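Side-chain contacts in STU0660 (PDB 3ZTH), which probably binds DNA as a large Csn2-type Cas protein taking part in CRISPR-mediated bacterial immunity, and carries bound magnesium: residues 237-240 and 241-245; 255-258 and 259-263; 311-314 and 315-319; 319-322 and 323-326. All blocks are in the same frame, centred on the assembly; numbering follows the deposited sequence.

Contact 1 (237-240 and 241-245). With MG (magnesium ion), chain C.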
ATOM      1  N   PHE A 237      34.545  -7.046 -16.933  1.00 27.61           N
ATOM      2  CA  PHE A 237      34.712  -8.488 -16.733  1.00 28.14           C
ATOM      3  C   PHE A 237      34.700  -9.104 -18.130  1.00 29.77           C
ATOM      4  O   PHE A 237      33.679  -9.637 -18.581  1.00 29.85           O
ATOM      5  CB  PHE A 237      33.553  -9.063 -15.915  1.00 27.00           C
ATOM      6  CG  PHE A 237      33.552  -8.634 -14.479  1.00 26.40           C
ATOM      7  CD1 PHE A 237      33.048  -7.387 -14.112  1.00 26.51           C
ATOM      8  CD2 PHE A 237      34.055  -9.472 -13.493  1.00 26.27           C
ATOM      9  CE1 PHE A 237      33.040  -6.983 -12.786  1.00 24.73           C
ATOM     10  CE2 PHE A 237      34.052  -9.081 -12.160  1.00 28.36           C
ATOM     11  CZ  PHE A 237      33.542  -7.829 -11.804  1.00 28.10           C
ATOM     12  N   PRO A 238      35.834  -9.021 -18.844  1.00 31.16           N
ATOM     13  CA  PRO A 238      35.954  -9.565 -20.203  1.00 31.75           C
ATOM     14  C   PRO A 238      35.846 -11.076 -20.289  1.00 33.57           C
ATOM     15  O   PRO A 238      36.154 -11.787 -19.333  1.00 34.59           O
ATOM     16  CB  PRO A 238      37.331  -9.085 -20.657  1.00 28.59           C
ATOM     17  CG  PRO A 238      37.578  -7.869 -19.827  1.00 31.50           C
ATOM     18  CD  PRO A 238      37.046  -8.271 -18.473  1.00 30.33           C
ATOM     19  N   SER A 239      35.407 -11.549 -21.450  1.00 35.75           N
ATOM     20  CA  SER A 239      35.282 -12.979 -21.727  1.00 37.53           C
ATOM     21  C   SER A 239      36.701 -13.517 -21.879  1.00 37.54           C
ATOM     22  O   SER A 239      37.663 -12.753 -21.912  1.00 35.77           O
ATOM     23  CB  SER A 239      34.537 -13.207 -23.039  1.00 36.80           C
ATOM     24  OG  SER A 239      33.404 -12.367 -23.128  1.00 40.52           O
ATOM     25  N   ASP A 240      36.827 -14.829 -22.005  1.00 38.39           N
ATOM     26  CA  ASP A 240      38.139 -15.443 -22.146  1.00 37.90           C
ATOM     27  C   ASP A 240      38.861 -15.147 -23.461  1.00 38.68           C
ATOM     28  O   ASP A 240      40.095 -15.207 -23.517  1.00 37.28           O
ATOM     29  CB  ASP A 240      38.020 -16.956 -21.982  1.00 38.80           C
ATOM     30  CG  ASP A 240      37.658 -17.363 -20.572  1.00 40.82           C
ATOM     31  OD1 ASP A 240      37.464 -16.474 -19.716  1.00 37.60           O
ATOM     32  OD2 ASP A 240      37.568 -18.585 -20.326  1.00 44.56           O
ATOM     33  N   GLN A 241      38.121 -14.825 -24.520  1.00 37.21           N
ATOM     34  CA  GLN A 241      38.783 -14.587 -25.793  1.00 36.16           C
ATOM     35  C   GLN A 241      38.277 -13.432 -26.648  1.00 33.79           C
ATOM     36  O   GLN A 241      37.082 -13.230 -26.804  1.00 32.73           O
ATOM     37  CB  GLN A 241      38.765 -15.888 -26.612  1.00 37.52           C
ATOM     38  CG  GLN A 241      39.480 -15.809 -27.959  1.00 45.04           C
ATOM     39  CD  GLN A 241      38.584 -15.298 -29.091  1.00 50.24           C
ATOM     40  OE1 GLN A 241      39.063 -14.687 -30.056  1.00 50.24           O
ATOM     41  NE2 GLN A 241      37.280 -15.561 -28.982  1.00 51.79           N
ATOM     42  N   GLY A 242      39.216 -12.669 -27.193  1.00 34.72           N
ATOM     43  CA  GLY A 242      38.870 -11.565 -28.071  1.00 34.27           C
ATOM     44  C   GLY A 242      38.345 -10.247 -27.526  1.00 34.09           C
ATOM     45  O   GLY A 242      37.961  -9.394 -28.327  1.00 34.28           O
ATOM     46  N   TYR A 243      38.326 -10.055 -26.206  1.00 32.68           N
ATOM     47  CA  TYR A 243      37.828  -8.799 -25.639  1.00 32.13           C
ATOM     48  C   TYR A 243      38.783  -8.063 -24.699  1.00 32.71           C
ATOM     49  O   TYR A 243      38.749  -6.836 -24.601  1.00 29.93           O
ATOM     50  CB  TYR A 243      36.486  -9.033 -24.945  1.00 31.23           C
ATOM     51  CG  TYR A 243      35.400  -9.372 -25.938  1.00 31.81           C
ATOM     52  CD1 TYR A 243      35.232 -10.678 -26.399  1.00 31.20           C
ATOM     53  CD2 TYR A 243      34.607  -8.372 -26.490  1.00 30.23           C
ATOM     54  CE1 TYR A 243      34.307 -10.973 -27.382  1.00 31.81           C
ATOM     55  CE2 TYR A 243      33.680  -8.653 -27.476  1.00 30.79           C
ATOM     56  CZ  TYR A 243      33.532  -9.953 -27.920  1.00 32.28           C
ATOM     57  OH  TYR A 243      32.610 -10.237 -28.902  1.00 32.90           O
ATOM     58  N   LEU A 244      39.634  -8.814 -24.010  1.00 32.60           N
ATOM     59  CA  LEU A 244      40.603  -8.219 -23.100  1.00 32.74           C
ATOM     60  C   LEU A 244      41.568  -7.328 -23.891  1.00 32.79           C
ATOM     61  O   LEU A 244      42.140  -7.762 -24.886  1.00 33.87           O
ATOM     62  CB  LEU A 244      41.383  -9.327 -22.396  1.00 31.76           C
ATOM     63  CG  LEU A 244      42.465  -8.915 -21.405  1.00 31.60           C
ATOM     64  CD1 LEU A 244      41.832  -8.157 -20.236  1.00 30.71           C
ATOM     65  CD2 LEU A 244      43.205 -10.165 -20.926  1.00 29.15           C
ATOM     66  N   LYS A 245      41.739  -6.083 -23.455  1.00 31.61           N
ATOM     67  CA  LYS A 245      42.643  -5.148 -24.130  1.00 30.98           C
ATOM     68  C   LYS A 245      43.824  -4.849 -23.216  1.00 30.57           C
ATOM     69  O   LYS A 245      43.634  -4.385 -22.092  1.00 31.03           O
ATOM     70  CB  LYS A 245      41.926  -3.826 -24.456  1.00 28.98           C
ATOM     71  CG  LYS A 245      40.687  -3.961 -25.325  1.00 28.10           C
ATOM     72  CD  LYS A 245      41.019  -4.575 -26.682  1.00 28.00           C
ATOM     73  CE  LYS A 245      39.751  -4.883 -27.474  1.00 31.11           C
ATOM     74  NZ  LYS A 245      40.029  -5.538 -28.793  1.00 36.30           N
TER
HETATM   75 MG    MG C1349      36.219 -19.914 -18.811  1.00 38.65          MG
HETATM   76  O   HOH W   1      39.387 -11.603 -24.016  1.00 31.21           O
HETATM   77  O   HOH W   2      34.918 -21.385 -17.432  1.00 75.15           O
HETATM   78  O   HOH W   3      36.733 -17.978 -17.359  1.00 43.68           O
HETATM   79  O   HOH W   4      36.832 -21.433 -20.643  1.00 29.82           O
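The loop that leaves the C-terminal end of strand 232-237 carries one of the magnesium sites of this P-loop-NTPase-related fold, and it is held in shape where Pro238 and Ser239 face Tyr243 and Leu244. There is no direct hydrogen bond between residues 237-240 and 241-245. A water bridges them instead, donating to Ser239 O at 3.0 Å and accepting from Leu244 N at 2.8 Å. Beside this bridge the proline ring packs on the backbone and side chain of Leu244: Pro238 CB lies 4.1 Å from Leu244 N, and Pro238 CG comes within 4.3 Å of Leu244 CD1. Ser239 OG approaches the tyrosine ring obliquely, 4.1 Å from Tyr243 CD1.

At the bend, Asp240 turns its CB bond away from the returning limb, and CG lies anti to its own carbonyl carbon (chi1 -68°). OD2 thereby reaches the magnesium ion at 2.4 Å, while three waters also bind the metal; Gln26 completes the protein share of the site. Gly242, with a positive phi of 77°, helps the chain turn back here.

The tyrosine hydroxyl is hydrogen-bonded to Ile210 O, and its ring meets Tyr215 of helix 212-228 edge-to-face. Pro238 and Leu244 rest against strand 20-24, whereas Gln241 touches Gln241 of the second subunit, which places the loop between the central sheet, helix 212-228 and the subunit interface.

Contact 2 (255-258 and 259-263)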
ATOM      1  N   ASN A 255      43.340  -7.806 -13.656  1.00 27.84           N
ATOM      2  CA  ASN A 255      43.369  -8.734 -12.539  1.00 28.18           C
ATOM      3  C   ASN A 255      42.962 -10.143 -12.961  1.00 29.12           C
ATOM      4  O   ASN A 255      41.868 -10.355 -13.495  1.00 31.12           O
ATOM      5  CB  ASN A 255      42.450  -8.217 -11.428  1.00 27.19           C
ATOM      6  CG  ASN A 255      42.991  -6.953 -10.763  1.00 27.89           C
ATOM      7  OD1 ASN A 255      43.831  -7.016  -9.859  1.00 26.97           O
ATOM      8  ND2 ASN A 255      42.527  -5.800 -11.225  1.00 24.70           N
ATOM      9  N   ILE A 256      43.852 -11.100 -12.725  1.00 27.88           N
ATOM     10  CA  ILE A 256      43.591 -12.488 -13.078  1.00 26.94           C
ATOM     11  C   ILE A 256      43.050 -13.212 -11.856  1.00 28.71           C
ATOM     12  O   ILE A 256      43.727 -13.291 -10.833  1.00 31.19           O
ATOM     13  CB  ILE A 256      44.882 -13.205 -13.518  1.00 27.00           C
ATOM     14  CG1 ILE A 256      45.628 -12.357 -14.546  1.00 26.04           C
ATOM     15  CG2 ILE A 256      44.549 -14.579 -14.098  1.00 24.63           C
ATOM     16  CD1 ILE A 256      46.990 -12.907 -14.910  1.00 26.94           C
ATOM     17  N   LEU A 257      41.832 -13.727 -11.962  1.00 28.24           N
ATOM     18  CA  LEU A 257      41.206 -14.463 -10.874  1.00 29.92           C
ATOM     19  C   LEU A 257      41.021 -15.928 -11.267  1.00 32.07           C
ATOM     20  O   LEU A 257      40.011 -16.288 -11.880  1.00 34.15           O
ATOM     21  CB  LEU A 257      39.846 -13.844 -10.533  1.00 27.89           C
ATOM     22  CG  LEU A 257      39.823 -12.920  -9.307  1.00 30.63           C
ATOM     23  CD1 LEU A 257      40.844 -11.806  -9.493  1.00 31.38           C
ATOM     24  CD2 LEU A 257      38.418 -12.343  -9.087  1.00 27.09           C
ATOM     25  N   SER A 258      41.992 -16.774 -10.926  1.00 32.54           N
ATOM     26  CA  SER A 258      41.905 -18.200 -11.262  1.00 34.07           C
ATOM     27  C   SER A 258      42.160 -19.068 -10.039  1.00 33.42           C
ATOM     28  O   SER A 258      41.533 -18.870  -9.001  1.00 31.46           O
ATOM     29  CB  SER A 258      42.900 -18.568 -12.371  1.00 35.55           C
ATOM     30  OG  SER A 258      42.483 -18.094 -13.648  1.00 39.80           O
ATOM     31  N   ASP A 259      43.056 -20.043 -10.157  1.00 34.62           N
ATOM     32  CA  ASP A 259      43.360 -20.887  -9.005  1.00 36.59           C
ATOM     33  C   ASP A 259      44.088 -20.015  -7.990  1.00 36.82           C
ATOM     34  O   ASP A 259      44.289 -20.400  -6.840  1.00 36.23           O
ATOM     35  CB  ASP A 259      44.233 -22.081  -9.395  1.00 36.90           C
ATOM     36  CG  ASP A 259      43.524 -23.041 -10.322  1.00 39.15           C
ATOM     37  OD1 ASP A 259      42.291 -23.190 -10.213  1.00 41.38           O
ATOM     38  OD2 ASP A 259      44.204 -23.664 -11.159  1.00 45.75           O
ATOM     39  N   GLN A 260      44.480 -18.829  -8.438  1.00 37.08           N
ATOM     40  CA  GLN A 260      45.153 -17.861  -7.588  1.00 38.75           C
ATOM     41  C   GLN A 260      44.816 -16.478  -8.116  1.00 36.64           C
ATOM     42  O   GLN A 260      44.296 -16.344  -9.229  1.00 34.06           O
ATOM     43  CB  GLN A 260      46.669 -18.090  -7.602  1.00 43.71           C
ATOM     44  CG  GLN A 260      47.212 -18.594  -6.266  1.00 50.13           C
ATOM     45  CD  GLN A 260      48.270 -19.663  -6.432  1.00 55.33           C
ATOM     46  OE1 GLN A 260      49.250 -19.479  -7.165  1.00 58.75           O
ATOM     47  NE2 GLN A 260      48.082 -20.793  -5.749  1.00 54.86           N
ATOM     48  N   VAL A 261      45.085 -15.457  -7.308  1.00 34.53           N
ATOM     49  CA  VAL A 261      44.811 -14.089  -7.711  1.00 34.31           C
ATOM     50  C   VAL A 261      46.088 -13.260  -7.838  1.00 34.48           C
ATOM     51  O   VAL A 261      46.893 -13.194  -6.911  1.00 36.40           O
ATOM     52  CB  VAL A 261      43.845 -13.395  -6.714  1.00 34.18           C
ATOM     53  CG1 VAL A 261      43.637 -11.929  -7.108  1.00 32.35           C
ATOM     54  CG2 VAL A 261      42.503 -14.106  -6.714  1.00 32.37           C
ATOM     55  N   GLU A 262      46.263 -12.631  -8.996  1.00 32.87           N
ATOM     56  CA  GLU A 262      47.422 -11.784  -9.268  1.00 31.11           C
ATOM     57  C   GLU A 262      47.008 -10.763 -10.319  1.00 30.11           C
ATOM     58  O   GLU A 262      46.056 -10.986 -11.066  1.00 29.73           O
ATOM     59  CB  GLU A 262      48.576 -12.603  -9.859  1.00 33.89           C
ATOM     60  CG  GLU A 262      49.008 -13.835  -9.068  1.00 41.78           C
ATOM     61  CD  GLU A 262      49.845 -13.515  -7.825  1.00 45.58           C
ATOM     62  OE1 GLU A 262      50.178 -12.326  -7.588  1.00 45.15           O
ATOM     63  OE2 GLU A 262      50.173 -14.473  -7.083  1.00 48.32           O
ATOM     64  N   HIS A 263      47.703  -9.635 -10.374  1.00 29.34           N
ATOM     65  CA  HIS A 263      47.416  -8.658 -11.411  1.00 29.84           C
ATOM     66  C   HIS A 263      48.676  -8.603 -12.264  1.00 30.74           C
ATOM     67  O   HIS A 263      49.764  -8.921 -11.779  1.00 30.75           O
ATOM     68  CB  HIS A 263      47.059  -7.289 -10.821  1.00 29.46           C
ATOM     69  CG  HIS A 263      48.121  -6.686  -9.962  1.00 31.91           C
ATOM     70  ND1 HIS A 263      49.342  -6.282 -10.459  1.00 34.82           N
ATOM     71  CD2 HIS A 263      48.126  -6.364  -8.646  1.00 32.34           C
ATOM     72  CE1 HIS A 263      50.050  -5.731  -9.487  1.00 33.48           C
ATOM     73  NE2 HIS A 263      49.335  -5.769  -8.377  1.00 33.15           N
TER
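Ile256 and Glu262 pair through both of their backbone amides. Ile256 N donates to Glu262 O at 2.8 Å, and Glu262 N returns a longer bond of 3.2 Å to Ile256 O. Ile256 O also receives a CA-H...O contact from Val261 CA at 3.4 Å. Nearer the turn, Ser258 N gives its hydrogen to Gln260 O at 2.9 Å, so that both strands stay bonded right up to the bend at Asp259.

These bonds make residues 255-263 a tight antiparallel beta hairpin at the edge of the mixed sheet, with strand 261-263 outermost within the chain. Asn255 with His263 and Leu257 with Val261 are its non-hydrogen-bonded pairs. The side chains of Leu257 and Val261 run next to each other in the same direction from the sheet, with Leu257 CD1 3.7 Å from Val261 CG1, and both reach Leu30 of helix 28-43.

The other pair is polar. Asn255 OD1 passes 3.4 Å from His263 CB, the amide and imidazole planes standing 84° apart, but this oxygen takes its hydrogen bond from Asn16 N. Ser258 OG is engaged by three partners, Thr302 OG1, Gln26 N and Leu300 O, and Ser258 O accepts from Asn27 ND2; the buried serine thus sits against a magnesium-binding residue. Asp259 OD2, at the exposed bend, accepts from Lys303 N.

Contact 3 (311-314 and 315-319)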
ATOM      1  N   SER A 311      48.128 -21.757 -30.132  1.00 35.33           N
ATOM      2  CA  SER A 311      49.210 -21.847 -31.097  1.00 33.77           C
ATOM      3  C   SER A 311      50.462 -22.219 -30.309  1.00 34.24           C
ATOM      4  O   SER A 311      50.520 -22.047 -29.090  1.00 33.75           O
ATOM      5  CB  SER A 311      49.429 -20.504 -31.797  1.00 33.00           C
ATOM      6  OG  SER A 311      49.980 -19.544 -30.906  1.00 35.99           O
ATOM      7  N   LEU A 312      51.458 -22.731 -31.014  1.00 34.38           N
ATOM      8  CA  LEU A 312      52.708 -23.129 -30.403  1.00 35.69           C
ATOM      9  C   LEU A 312      53.329 -21.962 -29.620  1.00 34.50           C
ATOM     10  O   LEU A 312      53.773 -22.124 -28.480  1.00 31.60           O
ATOM     11  CB  LEU A 312      53.650 -23.628 -31.506  1.00 37.17           C
ATOM     12  CG  LEU A 312      55.021 -24.207 -31.142  1.00 42.35           C
ATOM     13  CD1 LEU A 312      54.908 -25.226 -29.997  1.00 40.72           C
ATOM     14  CD2 LEU A 312      55.622 -24.845 -32.402  1.00 40.19           C
ATOM     15  N   VAL A 313      53.333 -20.782 -30.229  1.00 34.83           N
ATOM     16  CA  VAL A 313      53.904 -19.590 -29.608  1.00 35.26           C
ATOM     17  C   VAL A 313      53.142 -19.132 -28.370  1.00 35.65           C
ATOM     18  O   VAL A 313      53.753 -18.772 -27.351  1.00 36.76           O
ATOM     19  CB  VAL A 313      53.980 -18.416 -30.621  1.00 35.85           C
ATOM     20  CG1 VAL A 313      54.215 -17.099 -29.894  1.00 36.28           C
ATOM     21  CG2 VAL A 313      55.114 -18.664 -31.603  1.00 36.20           C
ATOM     22  N   ASP A 314      51.818 -19.131 -28.450  1.00 33.27           N
ATOM     23  CA  ASP A 314      51.035 -18.705 -27.308  1.00 32.86           C
ATOM     24  C   ASP A 314      51.192 -19.686 -26.149  1.00 32.61           C
ATOM     25  O   ASP A 314      51.177 -19.283 -24.980  1.00 32.40           O
ATOM     26  CB  ASP A 314      49.556 -18.547 -27.689  1.00 32.98           C
ATOM     27  CG  ASP A 314      49.301 -17.316 -28.570  1.00 35.10           C
ATOM     28  OD1 ASP A 314      50.173 -16.421 -28.642  1.00 35.51           O
ATOM     29  OD2 ASP A 314      48.217 -17.233 -29.188  1.00 36.73           O
ATOM     30  N   SER A 315      51.363 -20.968 -26.470  1.00 31.50           N
ATOM     31  CA  SER A 315      51.523 -22.003 -25.445  1.00 29.96           C
ATOM     32  C   SER A 315      52.825 -21.768 -24.700  1.00 29.67           C
ATOM     33  O   SER A 315      52.898 -21.934 -23.483  1.00 30.70           O
ATOM     34  CB  SER A 315      51.549 -23.397 -26.078  1.00 29.41           C
ATOM     35  OG  SER A 315      50.368 -23.652 -26.811  1.00 31.06           O
ATOM     36  N   VAL A 316      53.855 -21.383 -25.440  1.00 28.16           N
ATOM     37  CA  VAL A 316      55.151 -21.110 -24.844  1.00 29.00           C
ATOM     38  C   VAL A 316      55.056 -19.908 -23.906  1.00 29.81           C
ATOM     39  O   VAL A 316      55.454 -19.989 -22.743  1.00 29.01           O
ATOM     40  CB  VAL A 316      56.212 -20.843 -25.943  1.00 28.81           C
ATOM     41  CG1 VAL A 316      57.531 -20.380 -25.324  1.00 25.43           C
ATOM     42  CG2 VAL A 316      56.427 -22.115 -26.738  1.00 29.23           C
ATOM     43  N   ILE A 317      54.530 -18.795 -24.421  1.00 30.69           N
ATOM     44  CA  ILE A 317      54.375 -17.577 -23.633  1.00 30.86           C
ATOM     45  C   ILE A 317      53.559 -17.877 -22.375  1.00 31.33           C
ATOM     46  O   ILE A 317      53.894 -17.426 -21.282  1.00 31.77           O
ATOM     47  CB  ILE A 317      53.664 -16.478 -24.462  1.00 32.71           C
ATOM     48  CG1 ILE A 317      54.524 -16.118 -25.673  1.00 30.37           C
ATOM     49  CG2 ILE A 317      53.381 -15.254 -23.597  1.00 28.14           C
ATOM     50  CD1 ILE A 317      55.866 -15.550 -25.311  1.00 33.00           C
ATOM     51  N   LEU A 318      52.490 -18.647 -22.540  1.00 31.53           N
ATOM     52  CA  LEU A 318      51.641 -19.025 -21.417  1.00 31.73           C
ATOM     53  C   LEU A 318      52.468 -19.716 -20.332  1.00 32.08           C
ATOM     54  O   LEU A 318      52.380 -19.366 -19.150  1.00 31.80           O
ATOM     55  CB  LEU A 318      50.516 -19.949 -21.907  1.00 31.00           C
ATOM     56  CG  LEU A 318      49.549 -20.701 -20.970  1.00 33.12           C
ATOM     57  CD1 LEU A 318      49.576 -20.169 -19.569  1.00 35.11           C
ATOM     58  CD2 LEU A 318      48.153 -20.603 -21.535  1.00 31.25           C
ATOM     59  N   ASN A 319      53.274 -20.690 -20.742  1.00 32.00           N
ATOM     60  CA  ASN A 319      54.108 -21.438 -19.812  1.00 32.51           C
ATOM     61  C   ASN A 319      55.090 -20.540 -19.096  1.00 33.10           C
ATOM     62  O   ASN A 319      55.265 -20.634 -17.876  1.00 36.08           O
ATOM     63  CB  ASN A 319      54.870 -22.540 -20.550  1.00 33.34           C
ATOM     64  CG  ASN A 319      54.000 -23.748 -20.845  1.00 35.04           C
ATOM     65  OD1 ASN A 319      52.796 -23.739 -20.579  1.00 35.58           O
ATOM     66  ND2 ASN A 319      54.606 -24.795 -21.391  1.00 33.44           N
TER
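Ser315 turns its hydroxyl back along the helix toward Ser311, one turn earlier. A chi1 of -58° sets OG beside the backbone N, and from there Ser315 OG donates to Ser311 O at 2.8 Å, arriving from above the carbonyl plane, 42° out of it. The same oxygen takes the backbone hydrogen of Ser315 N at 3.0 Å, much closer to the C=O direction, so two donors of one residue grip it from different angles.

Val316 and Ile317 each lean a branch on a carbonyl of the preceding turn. Val316 CG2 rests 3.2 Å from Leu312 O, and Ile317 CG1 comes equally close to Val313 O. In doing so Ile317 turns CG1 back toward the valine side chain, Val313 CG1 to Ile317 CG1 being 4.3 Å. Leu312, Val313 and Val316 pack on Leu346, Leu342 and Phe345 of the second subunit.

Asp314 directs its CB bond away from the following turn and sends its carboxylate to other partners: OD1 to Ser292 OG of helix 286-296 and OD2 to Ser309 OG of the second subunit, which ties helix 312-324 both to its own chain and across the interface. Ser311 OG, for its part, accepts from Asp314 N at 3.1 Å, the N-H pointing almost straight at it (162°). This is a serine N-cap, the classical start of an alpha helix.

Contact 4 (319-322 and 323-326)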
ATOM      1  N   ASN A 319      53.274 -20.690 -20.742  1.00 32.00           N
ATOM      2  CA  ASN A 319      54.108 -21.438 -19.812  1.00 32.51           C
ATOM      3  C   ASN A 319      55.090 -20.540 -19.096  1.00 33.10           C
ATOM      4  O   ASN A 319      55.265 -20.634 -17.876  1.00 36.08           O
ATOM      5  CB  ASN A 319      54.870 -22.540 -20.550  1.00 33.34           C
ATOM      6  CG  ASN A 319      54.000 -23.748 -20.845  1.00 35.04           C
ATOM      7  OD1 ASN A 319      52.796 -23.739 -20.579  1.00 35.58           O
ATOM      8  ND2 ASN A 319      54.606 -24.795 -21.391  1.00 33.44           N
ATOM      9  N   ILE A 320      55.736 -19.665 -19.853  1.00 32.06           N
ATOM     10  CA  ILE A 320      56.711 -18.757 -19.277  1.00 30.65           C
ATOM     11  C   ILE A 320      56.045 -17.805 -18.291  1.00 30.99           C
ATOM     12  O   ILE A 320      56.534 -17.625 -17.168  1.00 31.12           O
ATOM     13  CB  ILE A 320      57.460 -17.966 -20.388  1.00 27.54           C
ATOM     14  CG1 ILE A 320      58.281 -18.940 -21.240  1.00 24.81           C
ATOM     15  CG2 ILE A 320      58.381 -16.940 -19.772  1.00 24.77           C
ATOM     16  CD1 ILE A 320      58.971 -18.311 -22.441  1.00 24.87           C
ATOM     17  N   LEU A 321      54.919 -17.215 -18.693  1.00 31.00           N
ATOM     18  CA  LEU A 321      54.217 -16.287 -17.816  1.00 29.49           C
ATOM     19  C   LEU A 321      53.836 -16.959 -16.515  1.00 30.34           C
ATOM     20  O   LEU A 321      54.062 -16.402 -15.433  1.00 30.42           O
ATOM     21  CB  LEU A 321      52.974 -15.717 -18.500  1.00 27.04           C
ATOM     22  CG  LEU A 321      53.276 -14.627 -19.533  1.00 26.31           C
ATOM     23  CD1 LEU A 321      51.995 -14.215 -20.226  1.00 24.29           C
ATOM     24  CD2 LEU A 321      53.935 -13.427 -18.853  1.00 22.79           C
ATOM     25  N   ASN A 322      53.265 -18.154 -16.604  1.00 29.69           N
ATOM     26  CA  ASN A 322      52.893 -18.867 -15.390  1.00 32.09           C
ATOM     27  C   ASN A 322      54.098 -18.982 -14.467  1.00 33.38           C
ATOM     28  O   ASN A 322      54.003 -18.719 -13.272  1.00 34.68           O
ATOM     29  CB  ASN A 322      52.361 -20.253 -15.723  1.00 30.73           C
ATOM     30  CG  ASN A 322      50.860 -20.316 -15.655  1.00 32.03           C
ATOM     31  OD1 ASN A 322      50.246 -21.281 -16.113  1.00 31.77           O
ATOM     32  ND2 ASN A 322      50.251 -19.283 -15.073  1.00 29.28           N
ATOM     33  N   GLN A 323      55.235 -19.362 -15.033  1.00 35.47           N
ATOM     34  CA  GLN A 323      56.455 -19.495 -14.255  1.00 37.50           C
ATOM     35  C   GLN A 323      56.807 -18.193 -13.528  1.00 37.30           C
ATOM     36  O   GLN A 323      57.249 -18.226 -12.379  1.00 37.88           O
ATOM     37  CB  GLN A 323      57.611 -19.926 -15.162  1.00 39.81           C
ATOM     38  CG  GLN A 323      58.887 -20.200 -14.401  1.00 45.09           C
ATOM     39  CD  GLN A 323      59.953 -20.881 -15.234  1.00 48.83           C
ATOM     40  OE1 GLN A 323      61.060 -21.131 -14.750  1.00 51.49           O
ATOM     41  NE2 GLN A 323      59.630 -21.194 -16.490  1.00 49.58           N
ATOM     42  N   LEU A 324      56.602 -17.051 -14.187  1.00 37.64           N
ATOM     43  CA  LEU A 324      56.899 -15.751 -13.582  1.00 36.01           C
ATOM     44  C   LEU A 324      56.037 -15.489 -12.360  1.00 36.11           C
ATOM     45  O   LEU A 324      56.351 -14.628 -11.538  1.00 36.53           O
ATOM     46  CB  LEU A 324      56.689 -14.616 -14.584  1.00 35.72           C
ATOM     47  CG  LEU A 324      57.616 -14.586 -15.798  1.00 39.90           C
ATOM     48  CD1 LEU A 324      57.457 -13.240 -16.467  1.00 43.01           C
ATOM     49  CD2 LEU A 324      59.077 -14.790 -15.393  1.00 41.49           C
ATOM     50  N   PHE A 325      54.936 -16.219 -12.255  1.00 35.27           N
ATOM     51  CA  PHE A 325      54.039 -16.080 -11.120  1.00 35.68           C
ATOM     52  C   PHE A 325      54.223 -17.291 -10.216  1.00 34.96           C
ATOM     53  O   PHE A 325      53.485 -17.493  -9.261  1.00 34.73           O
ATOM     54  CB  PHE A 325      52.590 -15.982 -11.598  1.00 35.89           C
ATOM     55  CG  PHE A 325      52.242 -14.645 -12.192  1.00 36.99           C
ATOM     56  CD1 PHE A 325      52.117 -13.524 -11.382  1.00 37.55           C
ATOM     57  CD2 PHE A 325      52.053 -14.502 -13.560  1.00 36.71           C
ATOM     58  CE1 PHE A 325      51.809 -12.281 -11.927  1.00 37.62           C
ATOM     59  CE2 PHE A 325      51.746 -13.266 -14.110  1.00 37.18           C
ATOM     60  CZ  PHE A 325      51.622 -12.153 -13.294  1.00 37.69           C
ATOM     61  N   HIS A 326      55.229 -18.089 -10.528  1.00 35.81           N
ATOM     62  CA  HIS A 326      55.520 -19.272  -9.749  1.00 39.01           C
ATOM     63  C   HIS A 326      54.349 -20.248  -9.756  1.00 40.58           C
ATOM     64  O   HIS A 326      54.151 -20.996  -8.800  1.00 41.88           O
ATOM     65  CB  HIS A 326      55.868 -18.879  -8.314  1.00 40.15           C
ATOM     66  CG  HIS A 326      57.068 -17.994  -8.213  1.00 43.20           C
ATOM     67  ND1 HIS A 326      58.307 -18.366  -8.687  1.00 43.96           N
ATOM     68  CD2 HIS A 326      57.217 -16.746  -7.707  1.00 44.88           C
ATOM     69  CE1 HIS A 326      59.168 -17.385  -8.481  1.00 45.57           C
ATOM     70  NE2 HIS A 326      58.533 -16.390  -7.888  1.00 45.88           N
TER
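Phe325 stands at the end of helix 312-324 with CD2 beside the carbonyl oxygen of Leu321. Its CB lies 3.5 Å from Asn322 O. From there a chi1 of -75° swings CG to the side of the backbone N and brings the ring to the leucine oxygen: CG stands 4.1 Å from Leu321 O, CD2 closes to 3.3 Å of that atom, and CE2 draws off again. The oxygen approaches the ring obliquely. Beyond this near side, the ring meets that of Tyr265 with the two planes almost parallel, and it also touches Leu301.

The phenylalanine's own amide lies where the helical bonding changes. Phe325 N makes a weak bond to Leu321 O and a shorter one, 2.9 Å, to Asn322 O, the donor standing 58° out of the latter's carbonyl plane. Just before it the i to i-4 pattern still holds, with Gln323 N on Asn319 O and Leu324 N on Ile320 O.

Leu324 likewise lies against the carbonyls of the preceding turn, its CG 3.5 Å from Ile320 O, and its CD1 is 4.3 Å from Leu321 CD2. Leu321 and Leu324 also pack on Val274 and Arg273 of helix 267-277, while Ile320 touches Phe345 of the second subunit.

His326 then takes a left-handed backbone conformation (phi 61°). Its N bonds to Gln323 O at 2.7 Å, and Phe327 N reaches back to Asn322 O, which together form the Schellman motif that ends an alpha helix.

From the N terminus the four contacts follow in series, with none enclosing or crossing another. Contact 1 closes a tight turn at the start of the loop between strands 232-237 and 254-257, and contact 2 closes the hairpin of strands 254-257 and 261-263, bringing the chain back along the sheet edge; their centres lie 15 Å apart. Past two further helices, contacts 3 and 4 occupy the beginning and the end of helix 312-324 and share Asn319. Contact 4 then returns to contact 2, where Phe325 CE1 packs 3.9 Å from Glu262 CB, linking the helix end to the edge hairpin. Contacts 1, 3 and 4 also touch the second subunit, whereas contact 2 stays within its own chain.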